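Local coordinates for protein oxidized polyvinyl alcohol hydrolase (Sphingopyxis, PDB 3WLA) that hydrolyses beta-diketones such as 4,6-nonanedione and, in the second step of polyvinyl alcohol breakdown, cleaves the oxidised polymer, at residues F26-K31 and V135-A140; A47-P52 and K154-G159; A59-L64 and Q92-G97; F174-W179 and S227-M232; G181-S186 and W298-M303. One frame throughout, in Å; residues are numbered along the deposited sequence.

Interaction 1 of 5, residues F26-K31 and V135-A140; sequences FPSDGK and VRFLEA
Phe-26 and Phe-137 meet obliquely, with ring planes 56° apart and centroids separated by 5.7 Å. CD2 of Phe-26 comes in at the rim of the Phe-137 ring, close to its plane, and lies 3.5 Å from CE1 of Phe-137. The Phe-26 ring reaches this place because its CG is anti to the backbone N (chi1 180°), which carries it out from the strand toward the helix. Its far side then settles on Ala-140, one helical turn beyond: CZ of Phe-26 is 4.0 Å from CB of Ala-140. Between this aromatic patch and the charged end of the contact, OG of Ser-28 packs 3.6 Å from CA of Phe-137.

Beyond it, Asp-29 and Arg-136 run across each other nearly perpendicularly. NE of Arg-136 gives a straight, charged hydrogen bond of 2.8 Å to OD2 of Asp-29, in the plane of the guanidinium and on the syn side of the carboxylate. The remaining guanidinium nitrogens turn to Asp-130 and Asp-133, so the arginine is shared among three carboxylates, and Lys-31 also pairs with Asp-133. Backbone bonds in both directions between Ser-28 and Lys-31 close a type I' turn with Asp-29 and Gly-30 at its corners. The arrangement is that of a tight two-residue beta hairpin joining strands 21-28 and 31-38 at the sheet margin, with its tip held against helix 133-145.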
# COMPACT_ATOMS: atom_id res chain seq x y z
N PHE A 26 16.32 -13.66 0.47
CA PHE A 26 15.12 -14.39 0.13
C PHE A 26 15.08 -14.37 -1.39
O PHE A 26 15.10 -13.30 -2.00
CB PHE A 26 13.90 -13.65 0.66
CG PHE A 26 12.63 -14.34 0.35
CD1 PHE A 26 12.13 -15.31 1.23
CD2 PHE A 26 11.91 -14.01 -0.79
CE1 PHE A 26 10.92 -15.94 0.97
CE2 PHE A 26 10.70 -14.64 -1.08
CZ PHE A 26 10.19 -15.61 -0.18
N PRO A 27 15.04 -15.54 -2.04
CA PRO A 27 15.02 -15.54 -3.50
C PRO A 27 13.67 -15.25 -4.10
O PRO A 27 12.68 -15.91 -3.77
CB PRO A 27 15.53 -16.94 -3.85
CG PRO A 27 15.09 -17.78 -2.70
CD PRO A 27 15.39 -16.89 -1.52
N SER A 28 13.63 -14.29 -5.02
CA SER A 28 12.35 -13.96 -5.62
C SER A 28 12.55 -13.34 -6.99
O SER A 28 13.14 -12.27 -7.12
CB SER A 28 11.56 -13.03 -4.66
OG SER A 28 10.20 -12.90 -5.07
N ASP A 29 12.06 -14.02 -8.02
CA ASP A 29 12.20 -13.58 -9.40
C ASP A 29 13.68 -13.34 -9.71
O ASP A 29 14.03 -12.46 -10.48
CB ASP A 29 11.39 -12.30 -9.69
CG ASP A 29 9.97 -12.62 -10.05
OD1 ASP A 29 9.78 -13.32 -11.06
OD2 ASP A 29 9.03 -12.20 -9.35
N GLY A 30 14.53 -14.13 -9.05
CA GLY A 30 15.95 -14.05 -9.28
C GLY A 30 16.69 -12.98 -8.55
O GLY A 30 17.86 -12.73 -8.83
N LYS A 31 16.03 -12.32 -7.59
CA LYS A 31 16.75 -11.28 -6.86
C LYS A 31 16.89 -11.73 -5.41
O LYS A 31 16.19 -12.63 -4.97
CB LYS A 31 15.95 -9.96 -6.94
CG LYS A 31 15.82 -9.38 -8.37
CD LYS A 31 14.75 -8.28 -8.45
CE LYS A 31 14.96 -7.49 -9.72
NZ LYS A 31 13.73 -6.91 -10.17
N VAL A 135 5.08 -7.07 -6.51
CA VAL A 135 3.82 -7.67 -6.11
C VAL A 135 4.03 -9.16 -5.76
O VAL A 135 3.44 -9.67 -4.82
CB VAL A 135 2.75 -7.58 -7.23
CG1 VAL A 135 1.52 -8.45 -6.86
CG2 VAL A 135 2.29 -6.12 -7.42
N ARG A 136 4.90 -9.85 -6.51
CA ARG A 136 5.13 -11.28 -6.29
C ARG A 136 5.94 -11.54 -5.03
O ARG A 136 5.70 -12.50 -4.31
CB ARG A 136 5.81 -11.90 -7.52
CG ARG A 136 4.79 -12.17 -8.66
CD ARG A 136 5.43 -12.75 -9.92
NE ARG A 136 6.46 -11.90 -10.53
CZ ARG A 136 6.24 -11.12 -11.59
NH1 ARG A 136 5.03 -11.07 -12.17
NH2 ARG A 136 7.25 -10.41 -12.08
N PHE A 137 6.91 -10.66 -4.79
CA PHE A 137 7.73 -10.77 -3.60
C PHE A 137 6.87 -10.67 -2.34
O PHE A 137 6.97 -11.55 -1.42
CB PHE A 137 8.78 -9.67 -3.57
CG PHE A 137 9.51 -9.58 -2.26
CD1 PHE A 137 10.05 -10.74 -1.67
CD2 PHE A 137 9.67 -8.35 -1.59
CE1 PHE A 137 10.75 -10.69 -0.46
CE2 PHE A 137 10.38 -8.28 -0.37
CZ PHE A 137 10.92 -9.46 0.19
N LEU A 138 6.06 -9.60 -2.26
CA LEU A 138 5.23 -9.40 -1.09
C LEU A 138 4.40 -10.65 -0.80
O LEU A 138 4.34 -11.09 0.34
CB LEU A 138 4.30 -8.16 -1.28
CG LEU A 138 5.14 -6.87 -1.47
CD1 LEU A 138 4.23 -5.81 -1.97
CD2 LEU A 138 5.95 -6.46 -0.20
N GLU A 139 3.78 -11.25 -1.82
CA GLU A 139 2.98 -12.45 -1.52
C GLU A 139 3.83 -13.65 -1.03
O GLU A 139 3.47 -14.33 -0.07
CB GLU A 139 2.18 -12.89 -2.74
CG GLU A 139 1.35 -14.16 -2.50
CD GLU A 139 0.63 -14.63 -3.73
OE1 GLU A 139 0.29 -13.80 -4.61
OE2 GLU A 139 0.40 -15.86 -3.80
N ALA A 140 4.94 -13.90 -1.73
CA ALA A 140 5.85 -14.99 -1.43
C ALA A 140 6.42 -14.85 -0.03
O ALA A 140 6.56 -15.84 0.72
CB ALA A 140 6.97 -15.00 -2.45

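Interaction 2 of 5, residues A47-P52 and K154-G159; sequences APVWVP and KRLFLG
Val-49 to Pro-52 pair with Leu-156 to Gly-159 as neighbouring parallel strands in the central sheet of the alpha/beta-hydrolase fold, and the second strand leads into the turn that bears Ser-162, the probable nucleophile. Four backbone bonds join them, alternating in direction as parallel pairing requires. The amide of Val-49 gives to O of Arg-155 over 2.8 Å, almost straight; N of Phe-157 returns a bond to O of Val-49, N of Val-51 gives to O of Phe-157, and N of Gly-159 closes the series on O of Val-51 at 3.0 Å.

On one face, CG2 of Val-49 crosses the branch of Leu-156 and touches its CD2 at 3.6 Å, while CB of Val-51 rests 4.0 Å from CB of Leu-158; helices 133-145 and 163-174 cover this surface. On the other lie Trp-50 and Phe-157. The base of the Phe-157 side chain sits by O of Val-49, with CB at 3.5 Å, and the ring leads away from that strand.

Trp-50 reaches further along the sheet, its CG anti to the backbone N (chi1 174°), and its NE1 is held by Asn-72. CB of Pro-52 lies over one face of the indole, toward the rim. The six-membered ring comes up obliquely to the backbone of Gly-159, bringing CZ3 of Trp-50 3.5 Å from N of Gly-159 and CH2 3.6 Å from its CA.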
# COMPACT_ATOMS: atom_id res chain seq x y z
N ALA A 47 -2.57 -15.80 13.40
CA ALA A 47 -2.45 -14.34 13.54
C ALA A 47 -2.75 -13.50 12.32
O ALA A 47 -2.36 -13.85 11.21
CB ALA A 47 -1.02 -13.97 14.01
N PRO A 48 -3.47 -12.39 12.50
CA PRO A 48 -3.74 -11.55 11.34
C PRO A 48 -2.36 -10.92 11.01
O PRO A 48 -1.50 -10.76 11.92
CB PRO A 48 -4.73 -10.52 11.87
CG PRO A 48 -4.52 -10.52 13.33
CD PRO A 48 -4.29 -11.99 13.65
N VAL A 49 -2.17 -10.59 9.73
CA VAL A 49 -0.92 -10.01 9.25
C VAL A 49 -0.99 -8.55 8.75
O VAL A 49 -1.93 -8.17 8.04
CB VAL A 49 -0.37 -10.88 8.11
CG1 VAL A 49 0.85 -10.25 7.51
CG2 VAL A 49 -0.02 -12.27 8.68
N TRP A 50 0.00 -7.76 9.16
CA TRP A 50 0.16 -6.35 8.75
C TRP A 50 1.53 -6.25 8.03
O TRP A 50 2.56 -6.64 8.58
CB TRP A 50 0.15 -5.46 9.99
CG TRP A 50 0.43 -3.96 9.82
CD1 TRP A 50 1.19 -3.18 10.66
CD2 TRP A 50 -0.09 -3.07 8.81
NE1 TRP A 50 1.17 -1.87 10.26
CE2 TRP A 50 0.41 -1.76 9.12
CE3 TRP A 50 -0.92 -3.24 7.70
CZ2 TRP A 50 0.11 -0.64 8.36
CZ3 TRP A 50 -1.23 -2.13 6.92
CH2 TRP A 50 -0.71 -0.82 7.25
N VAL A 51 1.51 -5.75 6.79
CA VAL A 51 2.75 -5.61 6.00
C VAL A 51 2.88 -4.12 5.64
O VAL A 51 2.42 -3.67 4.59
CB VAL A 51 2.67 -6.50 4.71
CG1 VAL A 51 3.89 -6.28 3.84
CG2 VAL A 51 2.57 -7.96 5.12
N PRO A 52 3.48 -3.33 6.55
CA PRO A 52 3.65 -1.90 6.31
C PRO A 52 4.84 -1.57 5.42
O PRO A 52 5.91 -2.11 5.64
CB PRO A 52 3.84 -1.34 7.74
CG PRO A 52 4.66 -2.45 8.40
CD PRO A 52 3.95 -3.71 7.89
N LYS A 154 -7.19 -15.37 5.88
CA LYS A 154 -8.26 -14.44 5.52
C LYS A 154 -8.09 -13.04 6.08
O LYS A 154 -8.96 -12.19 5.93
CB LYS A 154 -9.59 -15.03 5.98
CG LYS A 154 -9.94 -16.26 5.15
CD LYS A 154 -11.25 -16.86 5.57
CE LYS A 154 -11.56 -18.09 4.71
NZ LYS A 154 -12.70 -18.84 5.34
N ARG A 155 -6.94 -12.82 6.71
CA ARG A 155 -6.63 -11.52 7.32
C ARG A 155 -5.17 -11.07 7.03
O ARG A 155 -4.39 -10.74 7.95
CB ARG A 155 -6.89 -11.58 8.84
CG ARG A 155 -8.39 -11.53 9.21
CD ARG A 155 -8.55 -11.52 10.74
NE ARG A 155 -9.98 -11.39 11.11
CZ ARG A 155 -10.81 -12.43 11.27
NH1 ARG A 155 -10.37 -13.67 11.08
NH2 ARG A 155 -12.07 -12.24 11.68
N LEU A 156 -4.82 -11.08 5.74
CA LEU A 156 -3.50 -10.64 5.32
C LEU A 156 -3.71 -9.23 4.79
O LEU A 156 -4.41 -9.05 3.81
CB LEU A 156 -2.97 -11.54 4.21
CG LEU A 156 -2.99 -13.02 4.62
CD1 LEU A 156 -2.30 -13.80 3.47
CD2 LEU A 156 -2.26 -13.22 5.97
N PHE A 157 -3.13 -8.23 5.45
CA PHE A 157 -3.33 -6.84 5.04
C PHE A 157 -2.02 -6.15 4.78
O PHE A 157 -1.05 -6.35 5.52
CB PHE A 157 -4.05 -6.06 6.14
CG PHE A 157 -5.35 -6.66 6.57
CD1 PHE A 157 -6.48 -6.57 5.75
CD2 PHE A 157 -5.45 -7.30 7.80
CE1 PHE A 157 -7.72 -7.11 6.17
CE2 PHE A 157 -6.71 -7.85 8.24
CZ PHE A 157 -7.84 -7.75 7.41
N LEU A 158 -1.98 -5.33 3.74
CA LEU A 158 -0.78 -4.59 3.50
C LEU A 158 -1.12 -3.09 3.45
O LEU A 158 -2.31 -2.67 3.36
CB LEU A 158 -0.04 -5.02 2.24
CG LEU A 158 -0.39 -4.40 0.92
CD1 LEU A 158 0.41 -4.92 -0.24
CD2 LEU A 158 -1.83 -4.76 0.74
N GLY A 159 -0.08 -2.29 3.60
CA GLY A 159 -0.27 -0.86 3.63
C GLY A 159 1.05 -0.16 3.50
O GLY A 159 2.12 -0.79 3.51

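Interaction 3 of 5, residues A59-L64 and Q92-G97; sequences ATNWNL and QDPNLG
Asn-61 reaches from the first turn of its helix into the loop formed by Pro-94 and Asn-95. Its CB has two oxygens near it, O of Pro-94 and OD1 of Asn-95, each at 3.5 Å. CG is anti to the carbonyl carbon (chi1 -82°), beside the backbone N; the amide beyond it lies alongside the proline ring, the two side chains pointing the same way. Its OD1 is near CB of Pro-94, and its ND2 approaches CG of Pro-94 to 3.6 Å. That ND2 ends in a 2.9 Å hydrogen bond to OD1 of Asn-95. The acceptor lies close to the amide plane of Asn-61, whereas the donor stands 48° out of the carbonyl plane of Asn-95.

The backbone secures the same residue: N of Asn-61 gives a nearly straight 2.9 Å bond to O of Pro-94. Nearby, CB of Ala-59 presses to 3.3 Å from that same oxygen, and one water links NE1 of Trp-62 to O of Asn-95. On the loop side, OD1 of Asp-93 accepts from N of Asn-95. The result is a helix N-terminus, with Ala-59 at the N-cap position, docked on a type I beta turn that an Asx turn braces.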
# COMPACT_ATOMS: atom_id res chain seq x y z
N ALA A 59 13.55 4.68 6.19
CA ALA A 59 14.12 3.32 6.24
C ALA A 59 13.05 2.37 6.77
O ALA A 59 12.25 2.80 7.62
CB ALA A 59 15.33 3.28 7.24
N THR A 60 13.11 1.10 6.37
CA THR A 60 12.17 0.09 6.88
C THR A 60 12.17 0.05 8.41
O THR A 60 11.09 -0.02 9.06
CB THR A 60 12.47 -1.29 6.28
OG1 THR A 60 12.11 -1.26 4.89
CG2 THR A 60 11.66 -2.47 6.99
N ASN A 61 13.35 0.10 9.01
CA ASN A 61 13.40 0.06 10.47
C ASN A 61 12.76 1.31 11.13
O ASN A 61 12.26 1.20 12.24
CB ASN A 61 14.83 -0.14 10.96
CG ASN A 61 15.23 -1.59 10.92
OD1 ASN A 61 14.40 -2.49 10.79
ND2 ASN A 61 16.54 -1.83 11.06
N TRP A 62 12.81 2.46 10.47
CA TRP A 62 12.15 3.63 11.03
C TRP A 62 10.65 3.38 11.08
O TRP A 62 10.03 3.64 12.09
CB TRP A 62 12.36 4.89 10.21
CG TRP A 62 13.79 5.26 10.01
CD1 TRP A 62 14.90 4.63 10.52
CD2 TRP A 62 14.27 6.33 9.20
NE1 TRP A 62 16.04 5.24 10.05
CE2 TRP A 62 15.68 6.29 9.24
CE3 TRP A 62 13.64 7.33 8.44
CZ2 TRP A 62 16.46 7.21 8.54
CZ3 TRP A 62 14.43 8.27 7.74
CH2 TRP A 62 15.83 8.19 7.80
N ASN A 63 10.08 2.92 9.97
CA ASN A 63 8.67 2.66 9.92
C ASN A 63 8.24 1.69 11.05
O ASN A 63 7.16 1.83 11.59
CB ASN A 63 8.34 2.10 8.54
CG ASN A 63 6.91 1.68 8.38
OD1 ASN A 63 6.54 0.58 8.82
ND2 ASN A 63 6.09 2.53 7.73
N LEU A 64 9.08 0.72 11.37
CA LEU A 64 8.78 -0.25 12.41
C LEU A 64 9.03 0.26 13.81
O LEU A 64 8.27 -0.11 14.75
CB LEU A 64 9.66 -1.50 12.26
CG LEU A 64 9.33 -2.39 11.09
CD1 LEU A 64 10.33 -3.57 11.00
CD2 LEU A 64 7.92 -2.93 11.32
N GLN A 92 18.82 -4.67 0.46
CA GLN A 92 18.74 -5.44 1.71
C GLN A 92 19.11 -4.78 3.03
O GLN A 92 19.15 -5.47 4.06
CB GLN A 92 19.54 -6.72 1.56
CG GLN A 92 19.16 -7.47 0.33
CD GLN A 92 19.47 -8.98 0.43
OE1 GLN A 92 18.65 -9.77 0.91
NE2 GLN A 92 20.64 -9.38 -0.06
N ASP A 93 19.38 -3.47 3.01
CA ASP A 93 19.70 -2.68 4.20
C ASP A 93 18.40 -2.06 4.81
O ASP A 93 17.84 -1.13 4.24
CB ASP A 93 20.64 -1.53 3.81
CG ASP A 93 21.14 -0.76 5.02
OD1 ASP A 93 20.57 -0.84 6.13
OD2 ASP A 93 22.14 -0.06 4.89
N PRO A 94 17.94 -2.53 5.98
CA PRO A 94 16.70 -1.97 6.57
C PRO A 94 16.84 -0.63 7.21
O PRO A 94 15.86 -0.00 7.60
CB PRO A 94 16.27 -3.05 7.57
CG PRO A 94 17.63 -3.59 8.10
CD PRO A 94 18.54 -3.58 6.84
N ASN A 95 18.09 -0.19 7.35
CA ASN A 95 18.40 1.10 7.91
C ASN A 95 18.65 2.18 6.84
O ASN A 95 18.93 3.33 7.17
CB ASN A 95 19.63 0.94 8.84
CG ASN A 95 19.27 0.12 10.06
OD1 ASN A 95 18.29 0.44 10.72
ND2 ASN A 95 20.00 -0.95 10.33
N LEU A 96 18.57 1.81 5.57
CA LEU A 96 18.78 2.78 4.52
C LEU A 96 17.45 3.54 4.30
O LEU A 96 16.42 2.94 3.99
CB LEU A 96 19.16 2.09 3.20
CG LEU A 96 19.30 3.19 2.14
CD1 LEU A 96 20.68 3.91 2.32
CD2 LEU A 96 19.18 2.58 0.76
N GLY A 97 17.55 4.85 4.40
CA GLY A 97 16.42 5.76 4.26
C GLY A 97 16.10 6.10 2.80
O GLY A 97 15.11 5.63 2.22
O HOH W 1 15.52 0.54 4.15
O HOH W 2 19.17 4.66 9.42

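Interaction 4 of 5, residues F174-W179 and S227-M232; sequences FDSEFW and SKLDPM
Ser-176 faces the 227-232 loop, and its OG accepts the backbone N-H of Asp-230 at 3.0 Å. The hydroxyl oxygen lies between backbone N and carbonyl carbon (chi1 64°), which also brings it 3.6 Å from CB of Leu-229. On the carbon side of the same residue, CB of Ser-176 packs 3.6 Å from CE of Met-232, whose chain bends at its last torsion. CG of Met-232 in turn lies 3.4 Å from O of Trp-179.

One shell further out, a water donates to both O of Glu-177 and OD2 of Asp-230, tying the loops together at the surface. Lys-308 probably helps to position the backbones: its NZ is hydrogen-bonded to the carbonyls of Ser-176, Trp-179 and Pro-231, with a long, weak ion pair to Asp-230. Glu-177 OE2 and Asp-230 OD1 stand 4.7 Å apart. With three carbonyls turned on one ammonium group, the lysine's charge probably offsets part of the negative potential where the loops meet.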
# COMPACT_ATOMS: atom_id res chain seq x y z
N PHE A 174 -3.71 -6.02 -8.52
CA PHE A 174 -3.21 -7.21 -9.21
C PHE A 174 -3.33 -8.54 -8.48
O PHE A 174 -3.37 -9.57 -9.11
CB PHE A 174 -1.72 -7.08 -9.52
CG PHE A 174 -1.43 -6.36 -10.81
CD1 PHE A 174 -1.49 -7.03 -12.02
CD2 PHE A 174 -1.15 -4.97 -10.81
CE1 PHE A 174 -1.29 -6.36 -13.22
CE2 PHE A 174 -0.95 -4.27 -12.00
CZ PHE A 174 -1.03 -4.97 -13.23
N ASP A 175 -3.37 -8.49 -7.16
CA ASP A 175 -3.37 -9.72 -6.38
C ASP A 175 -4.41 -9.71 -5.27
O ASP A 175 -4.13 -10.05 -4.10
CB ASP A 175 -1.94 -9.88 -5.81
CG ASP A 175 -1.64 -11.31 -5.37
OD1 ASP A 175 -2.44 -12.19 -5.69
OD2 ASP A 175 -0.59 -11.56 -4.72
N SER A 176 -5.63 -9.34 -5.62
CA SER A 176 -6.69 -9.32 -4.63
C SER A 176 -7.08 -10.74 -4.15
O SER A 176 -7.78 -10.90 -3.17
CB SER A 176 -7.91 -8.60 -5.19
OG SER A 176 -8.46 -9.29 -6.29
N GLU A 177 -6.59 -11.78 -4.82
CA GLU A 177 -6.90 -13.15 -4.41
C GLU A 177 -6.15 -13.45 -3.11
O GLU A 177 -6.55 -14.29 -2.31
CB GLU A 177 -6.43 -14.16 -5.46
CG GLU A 177 -7.28 -14.23 -6.69
CD GLU A 177 -7.16 -12.97 -7.58
OE1 GLU A 177 -6.06 -12.31 -7.60
OE2 GLU A 177 -8.19 -12.68 -8.27
N PHE A 178 -5.03 -12.77 -2.92
CA PHE A 178 -4.23 -13.01 -1.74
C PHE A 178 -4.62 -12.13 -0.52
O PHE A 178 -5.08 -12.64 0.50
CB PHE A 178 -2.74 -12.85 -2.10
CG PHE A 178 -1.79 -13.28 -1.01
CD1 PHE A 178 -1.72 -14.62 -0.62
CD2 PHE A 178 -0.96 -12.34 -0.37
CE1 PHE A 178 -0.85 -15.03 0.38
CE2 PHE A 178 -0.07 -12.73 0.64
CZ PHE A 178 -0.01 -14.09 1.03
N TRP A 179 -4.46 -10.83 -0.67
CA TRP A 179 -4.73 -9.86 0.40
C TRP A 179 -6.21 -9.69 0.74
O TRP A 179 -7.07 -9.65 -0.16
CB TRP A 179 -4.18 -8.47 -0.01
CG TRP A 179 -2.71 -8.47 -0.43
CD1 TRP A 179 -2.19 -8.40 -1.69
CD2 TRP A 179 -1.62 -8.64 0.45
NE1 TRP A 179 -0.81 -8.54 -1.65
CE2 TRP A 179 -0.44 -8.68 -0.33
CE3 TRP A 179 -1.52 -8.78 1.84
CZ2 TRP A 179 0.80 -8.84 0.22
CZ3 TRP A 179 -0.28 -8.94 2.40
CH2 TRP A 179 0.87 -8.98 1.60
N SER A 227 -12.72 -5.14 -13.77
CA SER A 227 -14.13 -4.83 -13.58
C SER A 227 -14.57 -5.60 -12.32
O SER A 227 -15.65 -5.39 -11.79
CB SER A 227 -14.94 -5.28 -14.80
OG SER A 227 -14.53 -6.58 -15.17
N LYS A 228 -13.71 -6.50 -11.85
CA LYS A 228 -14.00 -7.23 -10.65
C LYS A 228 -12.74 -7.63 -9.87
O LYS A 228 -11.64 -7.81 -10.45
CB LYS A 228 -14.79 -8.48 -11.01
CG LYS A 228 -14.03 -9.35 -11.93
CD LYS A 228 -14.98 -10.29 -12.64
CE LYS A 228 -14.32 -10.79 -13.93
NZ LYS A 228 -14.07 -9.71 -14.98
N LEU A 229 -12.90 -7.78 -8.56
CA LEU A 229 -11.79 -8.21 -7.71
C LEU A 229 -12.32 -9.17 -6.65
O LEU A 229 -13.54 -9.23 -6.40
CB LEU A 229 -11.16 -7.00 -6.96
CG LEU A 229 -10.64 -5.81 -7.77
CD1 LEU A 229 -10.43 -4.66 -6.77
CD2 LEU A 229 -9.35 -6.17 -8.54
N ASP A 230 -11.41 -9.91 -6.04
CA ASP A 230 -11.72 -10.83 -4.95
C ASP A 230 -12.15 -9.90 -3.78
O ASP A 230 -11.75 -8.73 -3.76
CB ASP A 230 -10.45 -11.57 -4.59
CG ASP A 230 -10.72 -13.00 -4.14
OD1 ASP A 230 -11.30 -13.74 -4.95
OD2 ASP A 230 -10.33 -13.37 -2.98
N PRO A 231 -12.93 -10.40 -2.79
CA PRO A 231 -13.42 -9.62 -1.63
C PRO A 231 -12.29 -9.03 -0.78
O PRO A 231 -11.31 -9.73 -0.44
CB PRO A 231 -14.24 -10.64 -0.84
CG PRO A 231 -14.70 -11.54 -1.87
CD PRO A 231 -13.43 -11.78 -2.67
N MET A 232 -12.45 -7.75 -0.44
CA MET A 232 -11.45 -7.02 0.36
C MET A 232 -12.03 -5.84 1.07
O MET A 232 -13.15 -5.39 0.75
CB MET A 232 -10.32 -6.44 -0.54
CG MET A 232 -9.34 -7.40 -1.18
SD MET A 232 -8.07 -6.55 -2.17
CE MET A 232 -9.03 -5.62 -3.47
O HOH W 3 -8.69 -16.10 -2.56

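Interaction 5 of 5, residues G181-S186 and W298-M303; sequences GGMPIS and WALNTM
The flat peptide group joining Gly-182 to Met-183 has the sulphur of Met-303 over one face, with SD 3.5 Å from C of Gly-182 and 3.6 Å from O of Gly-182. The indole of Trp-298, about one turn earlier in the helix, carries OG1 of Thr-302 over one face, offset toward its rim. That hydroxyl also donates to O of Trp-298 at 2.8 Å. The carbonyl takes the backbone N of Thr-302 as well, the two donors arriving from opposite faces of its plane.

The rest of the contact is apolar. Met-183 leaves the strand with CG anti to the backbone N (chi1 180°) and bends at its last torsion. Its SD rests 3.5 Å from CB of Ala-299, and the methyl CE of Met-183 is 3.8 Å from that same CB. CE of Met-183 makes a looser approach of 4.3 Å to CD2 of Leu-300. From the helix side, CE of Met-303 comes within 4.2 Å of CB of Met-183, so one methionine from each element packs between strand and helix. Beyond the strand, Ser-186 bonds to Asp-243 and touches His-285, probably the acid and base of the catalytic triad. A helix lying on the central sheet, its direction 150° from that of the strand beneath, is the layered packing of an alpha/beta-hydrolase.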
# COMPACT_ATOMS: atom_id res chain seq x y z
N GLY A 181 -7.16 -7.09 1.99
CA GLY A 181 -7.33 -5.64 1.89
C GLY A 181 -6.06 -4.90 2.31
O GLY A 181 -4.94 -5.47 2.39
N GLY A 182 -6.18 -3.63 2.64
CA GLY A 182 -4.98 -2.92 3.02
C GLY A 182 -5.23 -1.45 3.23
O GLY A 182 -6.39 -0.95 3.06
N MET A 183 -4.17 -0.74 3.62
CA MET A 183 -4.30 0.68 3.88
C MET A 183 -3.29 1.53 3.11
O MET A 183 -2.19 1.78 3.60
CB MET A 183 -4.15 0.96 5.38
CG MET A 183 -4.27 2.45 5.73
SD MET A 183 -4.52 2.70 7.46
CE MET A 183 -3.03 1.86 8.23
N PRO A 184 -3.65 1.96 1.90
CA PRO A 184 -2.77 2.79 1.10
C PRO A 184 -2.82 4.20 1.64
O PRO A 184 -3.87 4.87 1.58
CB PRO A 184 -3.35 2.69 -0.31
CG PRO A 184 -4.75 2.29 -0.07
CD PRO A 184 -4.72 1.39 1.09
N ILE A 185 -1.73 4.67 2.22
CA ILE A 185 -1.73 6.04 2.72
C ILE A 185 -1.06 6.99 1.74
O ILE A 185 0.12 6.85 1.45
CB ILE A 185 -1.02 6.12 4.08
CG1 ILE A 185 -1.70 5.17 5.06
CG2 ILE A 185 -1.03 7.58 4.52
CD1 ILE A 185 -1.02 4.95 6.41
N SER A 186 -1.81 7.97 1.24
CA SER A 186 -1.28 8.92 0.27
C SER A 186 -0.45 8.25 -0.82
O SER A 186 0.73 8.54 -1.01
CB SER A 186 -0.44 9.99 0.94
OG SER A 186 -1.11 10.55 2.05
N TRP A 298 -6.54 1.24 15.36
CA TRP A 298 -7.91 1.39 14.95
C TRP A 298 -8.05 0.89 13.55
O TRP A 298 -8.96 0.10 13.23
CB TRP A 298 -8.35 2.85 14.99
CG TRP A 298 -9.71 3.05 14.33
CD1 TRP A 298 -10.96 2.76 14.88
CD2 TRP A 298 -9.95 3.44 12.98
NE1 TRP A 298 -11.93 2.97 13.93
CE2 TRP A 298 -11.34 3.38 12.76
CE3 TRP A 298 -9.12 3.85 11.93
CZ2 TRP A 298 -11.92 3.70 11.51
CZ3 TRP A 298 -9.70 4.17 10.69
CH2 TRP A 298 -11.08 4.09 10.49
N ALA A 299 -7.14 1.33 12.68
CA ALA A 299 -7.22 0.95 11.28
C ALA A 299 -7.08 -0.57 11.08
O ALA A 299 -7.85 -1.19 10.32
CB ALA A 299 -6.14 1.70 10.45
N LEU A 300 -6.10 -1.16 11.75
CA LEU A 300 -5.90 -2.60 11.58
C LEU A 300 -7.06 -3.40 12.17
O LEU A 300 -7.49 -4.36 11.55
CB LEU A 300 -4.56 -3.11 12.14
CG LEU A 300 -3.33 -3.13 11.20
CD1 LEU A 300 -3.41 -4.31 10.18
CD2 LEU A 300 -3.23 -1.79 10.48
N ASN A 301 -7.53 -3.04 13.37
CA ASN A 301 -8.69 -3.76 13.93
C ASN A 301 -9.91 -3.60 13.01
O ASN A 301 -10.72 -4.53 12.89
CB ASN A 301 -9.07 -3.25 15.32
CG ASN A 301 -8.14 -3.71 16.38
OD1 ASN A 301 -7.41 -4.71 16.22
ND2 ASN A 301 -8.16 -3.02 17.50
N THR A 302 -10.06 -2.43 12.37
CA THR A 302 -11.18 -2.21 11.45
C THR A 302 -11.03 -3.20 10.25
O THR A 302 -12.00 -3.84 9.83
CB THR A 302 -11.19 -0.74 10.93
OG1 THR A 302 -11.48 0.14 12.02
CG2 THR A 302 -12.23 -0.53 9.84
N MET A 303 -9.82 -3.33 9.71
CA MET A 303 -9.65 -4.27 8.61
C MET A 303 -9.82 -5.72 9.13
O MET A 303 -10.41 -6.59 8.47
CB MET A 303 -8.28 -4.05 7.95
CG MET A 303 -8.20 -2.69 7.20
SD MET A 303 -6.68 -2.53 6.28
CE MET A 303 -5.57 -2.34 7.60

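In the fold
Interactions 1, 2 and 5 reach one central sheet; interaction 3 joins helix to loop and interaction 4 two loops, their centres 29 Å apart. Strands 47-53, 155-161 and 181-185 lie side by side in the sheet, interactions 2 and 5 being centred 9 Å apart. Helix 133-145 of interaction 1 and helix 292-304 of interaction 5 cover opposite faces, their contacts centred 23 Å apart. The segments of interactions 1 and 2 alternate along the chain; interaction 3 is nested within both. Interactions 4 and 5 follow, also alternating. Phe-178 and Trp-179 of interaction 4 pack on Leu-156 and Leu-158. Distant parts of the sequence are thus interlocked about the sheet that leads to Ser-162, the probable nucleophile.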